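Local atomic coordinates of mandelate racemase/muconate lactonizing enzyme-like protein (Roseovarius sp. TM1035, PDB entry 3RCY), a protein that probably acts as a magnesium-dependent isomerase-like enzyme of the mandelate racemase/muconate lactonizing family, its substrate not established. Residues A[214-219]-A[247-252]; A[340-345]-A[372-377]. All blocks are in the same frame, centred on the assembly; numbering follows the deposited sequence.

Contact 1: residues A[214-219]-A[247-252]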
ATOM      1  N   PHE A 214       3.609  -9.706 -25.754  1.00 12.23           N
ATOM      2  CA  PHE A 214       2.851  -8.461 -25.646  1.00 12.22           C
ATOM      3  C   PHE A 214       3.283  -7.464 -24.586  1.00 12.10           C
ATOM      4  O   PHE A 214       3.856  -7.817 -23.558  1.00 11.34           O
ATOM      5  CB  PHE A 214       1.362  -8.789 -25.481  1.00 12.32           C
ATOM      6  CG  PHE A 214       0.832  -9.638 -26.588  1.00 13.48           C
ATOM      7  CD1 PHE A 214       0.839  -9.163 -27.903  1.00 12.51           C
ATOM      8  CD2 PHE A 214       0.373 -10.928 -26.338  1.00 12.58           C
ATOM      9  CE1 PHE A 214       0.382  -9.955 -28.950  1.00 13.69           C
ATOM     10  CE2 PHE A 214      -0.090 -11.723 -27.382  1.00 13.53           C
ATOM     11  CZ  PHE A 214      -0.091 -11.233 -28.686  1.00 12.70           C
ATOM     12  N   THR A 215       2.982  -6.202 -24.868  1.00 12.57           N
ATOM     13  CA  THR A 215       3.028  -5.162 -23.857  1.00 12.47           C
ATOM     14  C   THR A 215       1.900  -5.477 -22.882  1.00 12.25           C
ATOM     15  O   THR A 215       1.001  -6.244 -23.203  1.00 12.24           O
ATOM     16  CB  THR A 215       2.797  -3.774 -24.472  1.00 11.93           C
ATOM     17  OG1 THR A 215       1.551  -3.768 -25.173  1.00 14.04           O
ATOM     18  CG2 THR A 215       3.922  -3.429 -25.443  1.00 13.87           C
ATOM     19  N   THR A 216       1.954  -4.882 -21.699  1.00 12.03           N
ATOM     20  CA  THR A 216       0.892  -5.023 -20.710  1.00 12.10           C
ATOM     21  C   THR A 216      -0.448  -4.624 -21.325  1.00 12.11           C
ATOM     22  O   THR A 216      -1.442  -5.352 -21.219  1.00 11.59           O
ATOM     23  CB  THR A 216       1.196  -4.139 -19.491  1.00 12.56           C
ATOM     24  OG1 THR A 216       2.549  -4.367 -19.079  1.00 13.58           O
ATOM     25  CG2 THR A 216       0.251  -4.455 -18.329  1.00 13.83           C
ATOM     26  N   ALA A 217      -0.450  -3.469 -21.985  1.00 12.63           N
ATOM     27  CA  ALA A 217      -1.624  -2.945 -22.681  1.00 12.92           C
ATOM     28  C   ALA A 217      -2.174  -3.950 -23.697  1.00 13.55           C
ATOM     29  O   ALA A 217      -3.382  -4.219 -23.736  1.00 13.73           O
ATOM     30  CB  ALA A 217      -1.264  -1.642 -23.376  1.00 12.98           C
ATOM     31  N   GLY A 218      -1.274  -4.498 -24.510  1.00 13.56           N
ATOM     32  CA  GLY A 218      -1.623  -5.477 -25.533  1.00 13.11           C
ATOM     33  C   GLY A 218      -2.173  -6.766 -24.966  1.00 12.95           C
ATOM     34  O   GLY A 218      -3.160  -7.300 -25.483  1.00 12.92           O
ATOM     35  N   ALA A 219      -1.547  -7.252 -23.895  1.00 12.83           N
ATOM     36  CA  ALA A 219      -1.969  -8.484 -23.225  1.00 12.85           C
ATOM     37  C   ALA A 219      -3.362  -8.358 -22.627  1.00 13.39           C
ATOM     38  O   ALA A 219      -4.133  -9.321 -22.624  1.00 13.63           O
ATOM     39  CB  ALA A 219      -0.974  -8.876 -22.142  1.00 12.35           C
ATOM     40  N   ALA A 247       1.645  -8.830 -13.175  1.00 10.71           N
ATOM     41  CA  ALA A 247       0.621  -8.678 -12.145  1.00 11.54           C
ATOM     42  C   ALA A 247      -0.456  -7.697 -12.598  1.00 12.35           C
ATOM     43  O   ALA A 247      -1.625  -7.868 -12.257  1.00 12.44           O
ATOM     44  CB  ALA A 247       1.236  -8.237 -10.823  1.00 11.03           C
ATOM     45  N   GLN A 248      -0.059  -6.675 -13.363  1.00 13.01           N
ATOM     46  CA  GLN A 248      -1.026  -5.751 -13.952  1.00 13.94           C
ATOM     47  C   GLN A 248      -1.989  -6.472 -14.891  1.00 13.64           C
ATOM     48  O   GLN A 248      -3.202  -6.234 -14.839  1.00 13.05           O
ATOM     49  CB  GLN A 248      -0.334  -4.616 -14.693  1.00 15.13           C
ATOM     50  CG  GLN A 248       0.237  -3.526 -13.803  1.00 21.56           C
ATOM     51  CD  GLN A 248       0.963  -2.473 -14.611  1.00 16.87           C
ATOM     52  OE1 GLN A 248       2.090  -2.683 -15.071  1.00 21.73           O
ATOM     53  NE2 GLN A 248       0.314  -1.329 -14.802  1.00 22.47           N
ATOM     54  N   VAL A 249      -1.451  -7.343 -15.752  1.00 13.60           N
ATOM     55  CA  VAL A 249      -2.292  -8.167 -16.624  1.00 13.59           C
ATOM     56  C   VAL A 249      -3.215  -9.058 -15.770  1.00 13.43           C
ATOM     57  O   VAL A 249      -4.429  -9.111 -16.002  1.00 13.38           O
ATOM     58  CB  VAL A 249      -1.457  -9.029 -17.603  1.00 13.56           C
ATOM     59  CG1 VAL A 249      -2.369  -9.882 -18.477  1.00 13.66           C
ATOM     60  CG2 VAL A 249      -0.570  -8.149 -18.473  1.00 13.44           C
ATOM     61  N   ALA A 250      -2.637  -9.724 -14.771  1.00 12.94           N
ATOM     62  CA  ALA A 250      -3.392 -10.631 -13.913  1.00 13.73           C
ATOM     63  C   ALA A 250      -4.594  -9.951 -13.246  1.00 14.04           C
ATOM     64  O   ALA A 250      -5.669 -10.540 -13.170  1.00 13.94           O
ATOM     65  CB  ALA A 250      -2.480 -11.276 -12.871  1.00 14.03           C
ATOM     66  N   ARG A 251      -4.409  -8.712 -12.787  1.00 14.56           N
ATOM     67  CA  ARG A 251      -5.494  -7.958 -12.134  1.00 15.96           C
ATOM     68  C   ARG A 251      -6.562  -7.465 -13.115  1.00 15.83           C
ATOM     69  O   ARG A 251      -7.711  -7.258 -12.726  1.00 15.90           O
ATOM     70  CB  ARG A 251      -4.930  -6.754 -11.365  1.00 17.47           C
ATOM     71  CG  ARG A 251      -4.129  -7.114 -10.111  1.00 23.72           C
ATOM     72  CD  ARG A 251      -3.820  -5.872  -9.274  1.00 19.99           C
ATOM     73  NE  ARG A 251      -2.930  -4.928  -9.954  1.00 24.07           N
ATOM     74  CZ  ARG A 251      -1.598  -4.966  -9.883  1.00 21.23           C
ATOM     75  NH1 ARG A 251      -0.988  -5.918  -9.177  1.00 24.15           N
ATOM     76  NH2 ARG A 251      -0.873  -4.061 -10.527  1.00 24.04           N
ATOM     77  N   ALA A 252      -6.173  -7.275 -14.375  1.00 15.17           N
ATOM     78  CA  ALA A 252      -7.042  -6.661 -15.384  1.00 15.87           C
ATOM     79  C   ALA A 252      -7.741  -7.645 -16.330  1.00 16.44           C
ATOM     80  O   ALA A 252      -8.604  -7.240 -17.105  1.00 17.35           O
ATOM     81  CB  ALA A 252      -6.260  -5.615 -16.193  1.00 15.42           C
TER
HETATM   82  O   HOH W   1       3.050  -2.293 -17.478  1.00 11.60           O

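Contact 2: residues A[340-345]-A[372-377]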
ATOM      1  N   THR A 340       5.477 -38.205 -29.413  1.00 17.21           N
ATOM      2  CA  THR A 340       6.109 -38.483 -30.710  1.00 16.87           C
ATOM      3  C   THR A 340       6.805 -39.831 -30.639  1.00 16.52           C
ATOM      4  O   THR A 340       7.160 -40.279 -29.541  1.00 16.28           O
ATOM      5  CB  THR A 340       7.148 -37.397 -31.154  1.00 16.60           C
ATOM      6  OG1 THR A 340       8.345 -37.514 -30.375  1.00 16.31           O
ATOM      7  CG2 THR A 340       6.580 -35.981 -31.044  1.00 16.72           C
ATOM      8  N   PRO A 341       7.005 -40.493 -31.800  1.00 16.53           N
ATOM      9  CA  PRO A 341       7.746 -41.753 -31.786  1.00 16.76           C
ATOM     10  C   PRO A 341       9.132 -41.611 -31.141  1.00 16.81           C
ATOM     11  O   PRO A 341       9.555 -42.499 -30.404  1.00 17.29           O
ATOM     12  CB  PRO A 341       7.860 -42.116 -33.279  1.00 17.22           C
ATOM     13  CG  PRO A 341       6.681 -41.444 -33.908  1.00 22.73           C
ATOM     14  CD  PRO A 341       6.531 -40.152 -33.156  1.00 16.85           C
ATOM     15  N   PHE A 342       9.819 -40.500 -31.403  1.00 16.56           N
ATOM     16  CA  PHE A 342      11.182 -40.302 -30.893  1.00 16.55           C
ATOM     17  C   PHE A 342      11.211 -40.109 -29.372  1.00 16.32           C
ATOM     18  O   PHE A 342      12.045 -40.718 -28.693  1.00 16.30           O
ATOM     19  CB  PHE A 342      11.882 -39.136 -31.610  1.00 16.29           C
ATOM     20  CG  PHE A 342      13.353 -39.012 -31.287  1.00 19.88           C
ATOM     21  CD1 PHE A 342      14.271 -39.937 -31.780  1.00 17.03           C
ATOM     22  CD2 PHE A 342      13.817 -37.966 -30.497  1.00 16.22           C
ATOM     23  CE1 PHE A 342      15.636 -39.827 -31.484  1.00 20.42           C
ATOM     24  CE2 PHE A 342      15.177 -37.843 -30.192  1.00 19.64           C
ATOM     25  CZ  PHE A 342      16.088 -38.773 -30.688  1.00 16.86           C
ATOM     26  N   HIS A 343      10.306 -39.275 -28.842  1.00 15.73           N
ATOM     27  CA  HIS A 343      10.128 -39.155 -27.383  1.00 15.59           C
ATOM     28  C   HIS A 343       9.964 -40.530 -26.739  1.00 15.78           C
ATOM     29  O   HIS A 343      10.653 -40.857 -25.767  1.00 15.78           O
ATOM     30  CB  HIS A 343       8.882 -38.327 -27.031  1.00 14.95           C
ATOM     31  CG  HIS A 343       9.113 -36.848 -26.973  1.00 14.91           C
ATOM     32  ND1 HIS A 343       8.911 -36.020 -28.057  1.00 14.78           N
ATOM     33  CD2 HIS A 343       9.475 -36.040 -25.944  1.00 14.47           C
ATOM     34  CE1 HIS A 343       9.155 -34.770 -27.705  1.00 14.44           C
ATOM     35  NE2 HIS A 343       9.501 -34.754 -26.431  1.00 14.26           N
ATOM     36  N   ASP A 344       9.036 -41.323 -27.274  1.00 15.86           N
ATOM     37  CA  ASP A 344       8.726 -42.636 -26.702  1.00 16.43           C
ATOM     38  C   ASP A 344       9.909 -43.599 -26.795  1.00 16.63           C
ATOM     39  O   ASP A 344      10.257 -44.259 -25.812  1.00 16.57           O
ATOM     40  CB  ASP A 344       7.482 -43.243 -27.363  1.00 17.43           C
ATOM     41  CG  ASP A 344       6.923 -44.418 -26.580  1.00 23.31           C
ATOM     42  OD1 ASP A 344       6.309 -44.205 -25.511  1.00 17.76           O
ATOM     43  OD2 ASP A 344       7.095 -45.563 -27.036  1.00 18.45           O
ATOM     44  N   ALA A 345      10.544 -43.648 -27.966  1.00 16.86           N
ATOM     45  CA  ALA A 345      11.667 -44.557 -28.200  1.00 16.93           C
ATOM     46  C   ALA A 345      12.899 -44.222 -27.354  1.00 16.63           C
ATOM     47  O   ALA A 345      13.622 -45.125 -26.916  1.00 16.58           O
ATOM     48  CB  ALA A 345      12.027 -44.596 -29.694  1.00 17.45           C
ATOM     49  N   GLU A 372      20.545 -44.848 -25.250  1.00 19.03           N
ATOM     50  CA  GLU A 372      21.747 -44.073 -25.535  1.00 19.44           C
ATOM     51  C   GLU A 372      22.182 -44.192 -26.994  1.00 19.29           C
ATOM     52  O   GLU A 372      22.550 -43.195 -27.610  1.00 19.06           O
ATOM     53  CB  GLU A 372      22.896 -44.478 -24.605  1.00 20.34           C
ATOM     54  CG  GLU A 372      24.139 -43.611 -24.789  1.00 24.04           C
ATOM     55  CD  GLU A 372      25.209 -43.873 -23.756  1.00 21.10           C
ATOM     56  OE1 GLU A 372      24.896 -44.438 -22.683  1.00 24.16           O
ATOM     57  OE2 GLU A 372      26.371 -43.501 -24.023  1.00 24.80           O
ATOM     58  N   ALA A 373      22.127 -45.405 -27.542  1.00 19.63           N
ATOM     59  CA  ALA A 373      22.495 -45.643 -28.939  1.00 19.94           C
ATOM     60  C   ALA A 373      21.641 -44.814 -29.911  1.00 19.90           C
ATOM     61  O   ALA A 373      22.165 -44.223 -30.857  1.00 20.33           O
ATOM     62  CB  ALA A 373      22.424 -47.144 -29.280  1.00 20.12           C
ATOM     63  N   LEU A 374      20.333 -44.765 -29.668  1.00 19.11           N
ATOM     64  CA  LEU A 374      19.427 -43.953 -30.480  1.00 18.61           C
ATOM     65  C   LEU A 374      19.767 -42.457 -30.411  1.00 17.99           C
ATOM     66  O   LEU A 374      19.802 -41.783 -31.446  1.00 18.10           O
ATOM     67  CB  LEU A 374      17.969 -44.186 -30.069  1.00 18.49           C
ATOM     68  CG  LEU A 374      16.880 -43.419 -30.831  1.00 21.11           C
ATOM     69  CD1 LEU A 374      16.784 -43.862 -32.301  1.00 18.68           C
ATOM     70  CD2 LEU A 374      15.542 -43.589 -30.129  1.00 18.13           C
ATOM     71  N   ALA A 375      20.018 -41.943 -29.205  1.00 17.20           N
ATOM     72  CA  ALA A 375      20.400 -40.535 -29.041  1.00 17.42           C
ATOM     73  C   ALA A 375      21.681 -40.210 -29.809  1.00 18.21           C
ATOM     74  O   ALA A 375      21.760 -39.189 -30.490  1.00 18.58           O
ATOM     75  CB  ALA A 375      20.563 -40.180 -27.567  1.00 16.95           C
ATOM     76  N   ARG A 376      22.679 -41.083 -29.688  1.00 18.74           N
ATOM     77  CA  ARG A 376      23.951 -40.911 -30.400  1.00 19.72           C
ATOM     78  C   ARG A 376      23.811 -41.074 -31.920  1.00 20.28           C
ATOM     79  O   ARG A 376      24.552 -40.450 -32.681  1.00 20.92           O
ATOM     80  CB  ARG A 376      25.011 -41.868 -29.851  1.00 20.11           C
ATOM     81  CG  ARG A 376      25.390 -41.600 -28.409  1.00 21.52           C
ATOM     82  CD  ARG A 376      26.631 -42.384 -28.012  1.00 20.79           C
ATOM     83  NE  ARG A 376      27.031 -42.097 -26.635  1.00 21.92           N
ATOM     84  CZ  ARG A 376      27.698 -41.009 -26.254  1.00 20.65           C
ATOM     85  NH1 ARG A 376      28.014 -40.837 -24.977  1.00 21.91           N
ATOM     86  NH2 ARG A 376      28.042 -40.084 -27.141  1.00 21.89           N
ATOM     87  N   ALA A 377      22.856 -41.893 -32.357  1.00 20.28           N
ATOM     88  CA  ALA A 377      22.577 -42.063 -33.789  1.00 20.83           C
ATOM     89  C   ALA A 377      21.821 -40.859 -34.359  1.00 20.78           C
ATOM     90  O   ALA A 377      21.585 -40.772 -35.567  1.00 20.96           O
ATOM     91  CB  ALA A 377      21.798 -43.360 -34.042  1.00 21.03           C
TER

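Contact 1: residues A[214-219]-A[247-252]
Thr-216 and Ala-219, in the first turn of helix 216-226, meet Gln-248 and Val-249 of helix 243-252, two successive outer helices of the beta/alpha barrel that forms the C-terminal domain in this enzyme family. The chain runs from the first helix through barrel strand 233-235 to the second, and the CA atoms of Thr-216 and Val-249 come within 6.1 Å.

The direct contact is apolar. Val-249 CG2 sits against two groups of the other helix: Thr-216 CG2 and Ala-219 CB, each 3.8 Å away. Ala-219 CB also faces the second branch, with Val-249 CG1 at 4.0 Å. Thr-216 lies across the Gln-248 chain at nearly a right angle, its CG2 3.7 Å from Gln-248 CB. With CG2 anti to the backbone N and OG1 anti to the carbonyl carbon, Thr-216 points its methyl at helix 243-252 and leaves its hydroxyl beside a bridging water.

The other polar bonds lie within the helix start and around it. Thr-215 is the N-cap of helix 216-226: its OG1 accepts from Gly-218 N at 3.0 Å with an N-H...O angle of 153°, while Ala-219 N bonds to Thr-215 O within the first turn. Farther out, Ala-219 O accepts from Tyr-234 OH on the intervening strand, and Asn-305 of the second subunit packs on Thr-216, placing the helix start beside a subunit interface.

The water joins the two side chains beside the methyl contact, 2.7 Å from Thr-216 OG1 and donating to Gln-248 OE1 at 2.6 Å.

Contact 2: residues A[340-345]-A[372-377]
Two short helices on the outside of the fold, 341-346 and 372-376, pack through Phe-342, Ala-345 and Leu-374 beside strand 4-12 of the three-stranded sheet of the N-terminal domain. Ala-345 and Leu-374 are the closest CA pair at 8.1 Å, a separation bridged by the Leu-374 side chain. Leu-374 CG lies anti to its own backbone N (chi1 -179°), which carries the branched end across to the other helix. There Leu-374 CD2 comes 3.7 Å from Ala-345 CB, while Leu-374 CG lies 3.9 Å from Phe-342 CE1, approaching the ring obliquely. The Phe-342 and Leu-374 side chains run past one another in opposite directions, and CE1 meets both the branch point and CD2 of Leu-374. Trp-24 meets the Phe-342 ring, and Thr-12 and Pro-15 also touch Phe-342, joining the helix pair to the N-terminal domain.

Each helix has its own polar bonds. Thr-340 is the N-cap of helix 341-346, its OG1 accepting from His-343 N at 3.0 Å in a nearly straight bond of 169°. The same OG1 lies in the plane of the His-343 ring, 2.8 Å from His-343 ND1; with His-343 NE2 bonded to Ala-314 O, the ring is held at both nitrogens, which restricts its rotation. On helix 372-376, Arg-376 grips Glu-372 side-on: NE and NH1 both reach OE2, with Arg-376 NE to Glu-372 OE2 at 3.0 Å. Lys-28 pairs with Glu-372 OE1, so two cations probably stabilise the charged carboxylate.

Adhesion between the segments is therefore apolar, whereas the capping bond and the Arg-376 to Glu-372 salt bridge act within each helix.

Contact 1 closes before contact 2 opens along the chain, and they lie on opposite sides of the chain's centre, 40 Å between centres and about 25 Å between nearest atoms. All four segments belong to the enolase-like C-terminal family region but share no helix. Contact 1 pairs outer barrel helices 216-226 and 243-252, flanking strand 233-235, which carries the magnesium ligand Glu-235, and it borders the second subunit. Contact 2 pairs helices 341-346 and 372-376, late in the chain, which also touch the sheet of the N-terminal domain, and no other subunit touches it. One thus belongs to the barrel wall and subunit interface, the other to the junction between domains.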